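Local coordinates for 3-guanidinopropionase (Pseudomonas aeruginosa, PDB 3NIQ) that hydrolyses 3-guanidinopropanoate to beta-alanine and urea with two manganese ions per subunit, and works as a homohexamer of the arginase family, at the interface of chains A and B. Numbering follows the deposited sequence. Chains: chain A/B, 3-guanidinopropionase.

Contact 1: the interface of chains A and B. Residues chain A 248, 262-263, 266, 297-298, 301-302; chain B 245, 247, 257-258.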
loop_
_atom_site.group_PDB
_atom_site.type_symbol
_atom_site.label_atom_id
_atom_site.label_comp_id
_atom_site.label_asym_id
_atom_site.label_seq_id
_atom_site.Cartn_x
_atom_site.Cartn_y
_atom_site.Cartn_z
ATOM N N PHE A 248 -11.855 1.478 -11.014
ATOM C CA PHE A 248 -11.410 0.347 -11.842
ATOM C C PHE A 248 -9.993 0.518 -12.367
ATOM O O PHE A 248 -9.285 -0.477 -12.618
ATOM C CB PHE A 248 -12.375 0.155 -13.044
ATOM C CG PHE A 248 -13.815 0.218 -12.651
ATOM C CD1 PHE A 248 -14.474 -0.914 -12.200
ATOM C CD2 PHE A 248 -14.505 1.438 -12.680
ATOM C CE1 PHE A 248 -15.807 -0.836 -11.802
ATOM C CE2 PHE A 248 -15.805 1.520 -12.253
ATOM C CZ PHE A 248 -16.463 0.378 -11.820
ATOM N N SER A 262 -15.407 -1.084 -15.972
ATOM C CA SER A 262 -14.707 -2.108 -16.762
ATOM C C SER A 262 -15.751 -2.882 -17.566
ATOM O O SER A 262 -15.571 -3.195 -18.746
ATOM C CB SER A 262 -13.962 -3.084 -15.837
ATOM O OG SER A 262 -12.841 -2.468 -15.243
ATOM N N LEU A 263 -16.863 -3.180 -16.923
ATOM C CA LEU A 263 -17.940 -3.888 -17.612
ATOM C C LEU A 263 -18.427 -3.143 -18.883
ATOM O O LEU A 263 -18.558 -3.733 -19.956
ATOM C CB LEU A 263 -19.098 -4.106 -16.636
ATOM C CG LEU A 263 -20.402 -4.544 -17.287
ATOM C CD1 LEU A 263 -20.299 -5.989 -17.763
ATOM C CD2 LEU A 263 -21.553 -4.368 -16.296
ATOM N N GLN A 266 -15.766 -3.387 -21.688
ATOM C CA GLN A 266 -15.785 -4.694 -22.341
ATOM C C GLN A 266 -16.953 -4.774 -23.319
ATOM O O GLN A 266 -16.799 -5.251 -24.441
ATOM C CB GLN A 266 -15.885 -5.821 -21.308
ATOM C CG GLN A 266 -14.586 -6.114 -20.545
ATOM C CD GLN A 266 -14.776 -7.204 -19.503
ATOM O OE1 GLN A 266 -15.625 -7.086 -18.628
ATOM N NE2 GLN A 266 -13.976 -8.268 -19.591
ATOM N N LEU A 297 -4.037 -5.472 -14.777
ATOM C CA LEU A 297 -5.000 -6.522 -15.141
ATOM C C LEU A 297 -6.112 -5.997 -16.051
ATOM O O LEU A 297 -6.491 -6.650 -17.031
ATOM C CB LEU A 297 -5.585 -7.203 -13.895
ATOM C CG LEU A 297 -6.634 -8.286 -14.193
ATOM C CD1 LEU A 297 -6.011 -9.439 -14.971
ATOM C CD2 LEU A 297 -7.307 -8.774 -12.919
ATOM N N VAL A 298 -6.643 -4.819 -15.751
ATOM C CA VAL A 298 -7.598 -4.193 -16.665
ATOM C C VAL A 298 -6.937 -4.040 -18.053
ATOM O O VAL A 298 -7.528 -4.365 -19.075
ATOM C CB VAL A 298 -8.072 -2.797 -16.127
ATOM C CG1 VAL A 298 -8.620 -1.935 -17.232
ATOM C CG2 VAL A 298 -9.108 -2.953 -15.029
ATOM N N THR A 301 -6.575 -7.395 -19.763
ATOM C CA THR A 301 -7.865 -7.926 -20.200
ATOM C C THR A 301 -8.400 -7.189 -21.442
ATOM O O THR A 301 -8.813 -7.817 -22.403
ATOM C CB THR A 301 -8.922 -7.881 -19.081
ATOM O OG1 THR A 301 -8.392 -8.466 -17.886
ATOM C CG2 THR A 301 -10.158 -8.697 -19.504
ATOM N N MET A 302 -8.366 -5.860 -21.437
ATOM C CA MET A 302 -8.764 -5.110 -22.637
ATOM C C MET A 302 -7.866 -5.485 -23.835
ATOM O O MET A 302 -8.339 -5.615 -24.967
ATOM C CB MET A 302 -8.744 -3.609 -22.358
ATOM C CG MET A 302 -9.682 -3.183 -21.218
ATOM S SD MET A 302 -11.393 -3.722 -21.486
ATOM C CE MET A 302 -11.707 -3.126 -23.151
ATOM N N ASP B 245 -16.917 -7.073 -9.090
ATOM C CA ASP B 245 -15.806 -6.453 -9.817
ATOM C C ASP B 245 -14.636 -6.236 -8.852
ATOM O O ASP B 245 -14.861 -5.953 -7.688
ATOM C CB ASP B 245 -16.227 -5.128 -10.417
ATOM C CG ASP B 245 -15.251 -4.624 -11.433
ATOM O OD1 ASP B 245 -15.480 -4.881 -12.646
ATOM O OD2 ASP B 245 -14.241 -3.978 -11.041
ATOM N N ALA B 247 -13.020 -3.775 -8.388
ATOM C CA ALA B 247 -13.136 -2.476 -7.740
ATOM C C ALA B 247 -13.714 -2.574 -6.309
ATOM O O ALA B 247 -13.318 -1.812 -5.412
ATOM C CB ALA B 247 -13.950 -1.512 -8.607
ATOM N N ILE B 257 -12.267 -8.955 -14.420
ATOM C CA ILE B 257 -12.833 -7.592 -14.457
ATOM C C ILE B 257 -14.287 -7.599 -14.974
ATOM O O ILE B 257 -14.750 -8.605 -15.546
ATOM C CB ILE B 257 -11.972 -6.629 -15.317
ATOM C CG1 ILE B 257 -11.978 -7.032 -16.792
ATOM C CG2 ILE B 257 -10.501 -6.550 -14.792
ATOM C CD1 ILE B 257 -11.482 -5.862 -17.701
ATOM N N GLY B 258 -14.997 -6.494 -14.752
ATOM C CA GLY B 258 -16.367 -6.329 -15.274
ATOM C C GLY B 258 -17.367 -7.177 -14.507
ATOM O O GLY B 258 -18.131 -7.938 -15.112
HETATM O O HOH W 1 -9.864 -9.862 -16.022
HETATM O O HOH W 2 -12.410 -3.949 -13.015
HETATM O O HOH W 3 -14.170 -10.339 -17.595
#

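Contact 2: the interface of chains A and B. Residues chain A 73-74, 270; chain B 188-190, 210, 212.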
loop_
_atom_site.group_PDB
_atom_site.type_symbol
_atom_site.label_atom_id
_atom_site.label_comp_id
_atom_site.label_asym_id
_atom_site.label_seq_id
_atom_site.Cartn_x
_atom_site.Cartn_y
_atom_site.Cartn_z
ATOM N N HIS A 73 -15.170 -15.887 -23.842
ATOM C CA HIS A 73 -16.310 -16.686 -23.346
ATOM C C HIS A 73 -17.626 -16.272 -23.992
ATOM O O HIS A 73 -18.605 -17.011 -23.942
ATOM C CB HIS A 73 -16.411 -16.716 -21.798
ATOM C CG HIS A 73 -17.087 -15.518 -21.195
ATOM N ND1 HIS A 73 -16.450 -14.307 -21.025
ATOM C CD2 HIS A 73 -18.340 -15.354 -20.700
ATOM C CE1 HIS A 73 -17.281 -13.444 -20.471
ATOM N NE2 HIS A 73 -18.436 -14.052 -20.263
ATOM N N VAL A 74 -17.652 -15.093 -24.603
ATOM C CA VAL A 74 -18.868 -14.649 -25.263
ATOM C C VAL A 74 -18.774 -14.971 -26.750
ATOM O O VAL A 74 -19.606 -15.691 -27.287
ATOM C CB VAL A 74 -19.098 -13.141 -25.049
ATOM C CG1 VAL A 74 -20.409 -12.680 -25.708
ATOM C CG2 VAL A 74 -19.053 -12.810 -23.539
ATOM N N ARG A 270 -16.370 -5.254 -27.337
ATOM C CA ARG A 270 -16.967 -6.433 -27.977
ATOM C C ARG A 270 -17.882 -6.073 -29.165
ATOM O O ARG A 270 -17.890 -6.763 -30.173
ATOM C CB ARG A 270 -17.741 -7.258 -26.943
ATOM C CG ARG A 270 -16.811 -8.044 -26.001
ATOM C CD ARG A 270 -17.533 -8.459 -24.720
ATOM N NE ARG A 270 -16.595 -8.966 -23.727
ATOM C CZ ARG A 270 -16.951 -9.442 -22.544
ATOM N NH1 ARG A 270 -18.230 -9.515 -22.214
ATOM N NH2 ARG A 270 -16.018 -9.880 -21.696
ATOM N N ILE B 188 -21.053 -15.526 -13.822
ATOM C CA ILE B 188 -20.010 -16.206 -14.571
ATOM C C ILE B 188 -19.457 -15.350 -15.715
ATOM O O ILE B 188 -20.225 -14.826 -16.517
ATOM C CB ILE B 188 -20.516 -17.562 -15.149
ATOM C CG1 ILE B 188 -21.255 -18.391 -14.078
ATOM C CG2 ILE B 188 -19.359 -18.345 -15.758
ATOM C CD1 ILE B 188 -20.404 -18.809 -12.889
ATOM N N ARG B 189 -18.132 -15.201 -15.774
ATOM C CA ARG B 189 -17.492 -14.362 -16.804
ATOM C C ARG B 189 -15.969 -14.576 -16.932
ATOM O O ARG B 189 -15.328 -15.157 -16.063
ATOM C CB ARG B 189 -17.742 -12.887 -16.500
ATOM C CG ARG B 189 -17.010 -12.433 -15.228
ATOM C CD ARG B 189 -17.322 -11.016 -14.874
ATOM N NE ARG B 189 -16.507 -10.607 -13.723
ATOM C CZ ARG B 189 -16.851 -10.832 -12.459
ATOM N NH1 ARG B 189 -18.014 -11.422 -12.177
ATOM N NH2 ARG B 189 -16.058 -10.427 -11.477
ATOM N N GLY B 190 -15.394 -14.077 -18.027
ATOM C CA GLY B 190 -13.945 -14.109 -18.208
ATOM C C GLY B 190 -13.514 -15.189 -19.166
ATOM O O GLY B 190 -14.246 -16.166 -19.364
ATOM N N HIS B 210 -24.651 -16.255 -16.752
ATOM C CA HIS B 210 -23.435 -15.490 -17.040
ATOM C C HIS B 210 -23.618 -14.008 -16.761
ATOM O O HIS B 210 -24.737 -13.495 -16.814
ATOM C CB HIS B 210 -23.016 -15.685 -18.504
ATOM C CG HIS B 210 -22.440 -17.040 -18.779
ATOM N ND1 HIS B 210 -23.221 -18.130 -19.076
ATOM C CD2 HIS B 210 -21.160 -17.480 -18.803
ATOM C CE1 HIS B 210 -22.452 -19.187 -19.274
ATOM N NE2 HIS B 210 -21.196 -18.821 -19.108
ATOM N N GLU B 212 -23.172 -11.525 -18.584
ATOM C CA GLU B 212 -23.868 -10.870 -19.701
ATOM C C GLU B 212 -25.372 -10.995 -19.544
ATOM O O GLU B 212 -26.099 -10.018 -19.717
ATOM C CB GLU B 212 -23.427 -11.455 -21.051
ATOM C CG GLU B 212 -21.981 -11.146 -21.453
ATOM C CD GLU B 212 -20.919 -11.869 -20.597
ATOM O OE1 GLU B 212 -21.163 -13.008 -20.122
ATOM O OE2 GLU B 212 -19.830 -11.287 -20.407
#

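Contact 1: the interface of chains A and B
The ring of A:Phe248 has the backbone N of A:Ser262 over one face, toward the rim. The methyl of B:Ala247 lies over the opposite face, near the CD1-CE1 rim. At the ring's edge, in plane, lie the carboxylate carbon of B:Asp245 and water 2. The carboxylate stands almost square to the ring, the two planes 86° apart, and B:Asp245 OD2 is 3.3 Å from A:Phe248 CD1.

B:Asp245 is held by its own chain. B:Asp245 OD2 takes the backbone N-H of B:Ala247 on the anti lone pair, 2.9 Å from B:Ala247 N and nearly straight. Its OD1 is met from above the carboxylate plane by B:Gly258 N. Water 2 links OD2 to A:Ser262 OG.

B:Ile257 buries the most surface of the patch, 132 Å². Its CG1 takes the crowded position between backbone N and carbonyl carbon (chi1 66°). The tip, B:Ile257 CD1, meets A:Thr301 end to end, 3.5 Å from A:Thr301 CB. The B:Ile257 CG2 branch crosses A:Val298 CG2 at 3.9 Å. The amide end of A:Gln266 lies obliquely against CG1 and CD1.

Direct polar bonds between the chains are absent here, and waters take their place. Water 1 joins B:Ile257 N to A:Thr301 OG1, which also donates to A:Leu297 O at 2.8 Å. Water 3 joins B:Ile257 O to A:Gln266 NE2. Both backbone polar atoms of B:Ile257 are thus bonded to water.

The site is a subunit interface of the hexamer. Loop residues of chain B, B:Ile257 and B:Gly258, press against helices 262-270 and 294-317 of chain A. A:Phe248 joins from a loop.

Contact 2: the interface of chains A and B
This is a polar subunit contact in a ureohydrolase of the arginase family, where a histidine and an arginine of chain A grip a glutamate of chain B. A:Arg270 forms the salt bridge. Its chain is extended from CG to NE and brings NH1 to the carboxylate at about a right angle to the glutamate chain. NH1 of A:Arg270 lies 3.0 Å from B:Glu212 OE2, in a bond bent at the hydrogen. The oxygen is met from above the carboxylate plane.

The histidine supplies another hydrogen bond. A:His73 and B:Glu212 reach tip to tip, their planes 59° apart. A:His73 NE2 donates to B:Glu212 OE1 at 2.9 Å, tilted somewhat out of the ring plane. OE2 of B:Glu212 is also near, 3.1 Å from A:His73 NE2. B:Glu212 bends at chi2 (70°), which helps to turn its carboxylate toward both partners. The nearby carboxylate may favour a protonated histidine.

Ring-face contacts hold the imidazole from two sides. The CA of B:Arg189 lies over one face, 3.9 Å from the A:His73 ring centroid, as a CH-pi contact. B:Gly190 N sits above the same face, toward the rim, 3.2 Å from A:His73 ND1. The opposite face carries A:Val74 CG2 from its own chain. CG of A:His73 takes the crowded position between the backbone N and the carbonyl carbon (chi1 82°).

Apolar packing is lighter. A:Val74 CG2 meets the glutamate tip to tip, 3.6 Å from B:Glu212 CD. A:His73 slides antiparallel past B:His210, with A:His73 CD2 4.0 Å from B:His210 CD2.

Contact 1 and contact 2 are neighbouring patches of the same interface between chains A and B, their C-alpha centres about 12 Å apart. Helix 262-270 of chain A serves both: its first turns face contact 1, and its last residue, A:Arg270, reaches contact 2. On chain B, different segments are used. Contact 1 is apolar and water-mediated, whereas contact 2 is charged and bonds the chains directly. One helix carries residues of both patches, so both depend on its placement. The two chains are not related by an exact two-fold here, and the same contacts repeat in the other copies of the homohexamer.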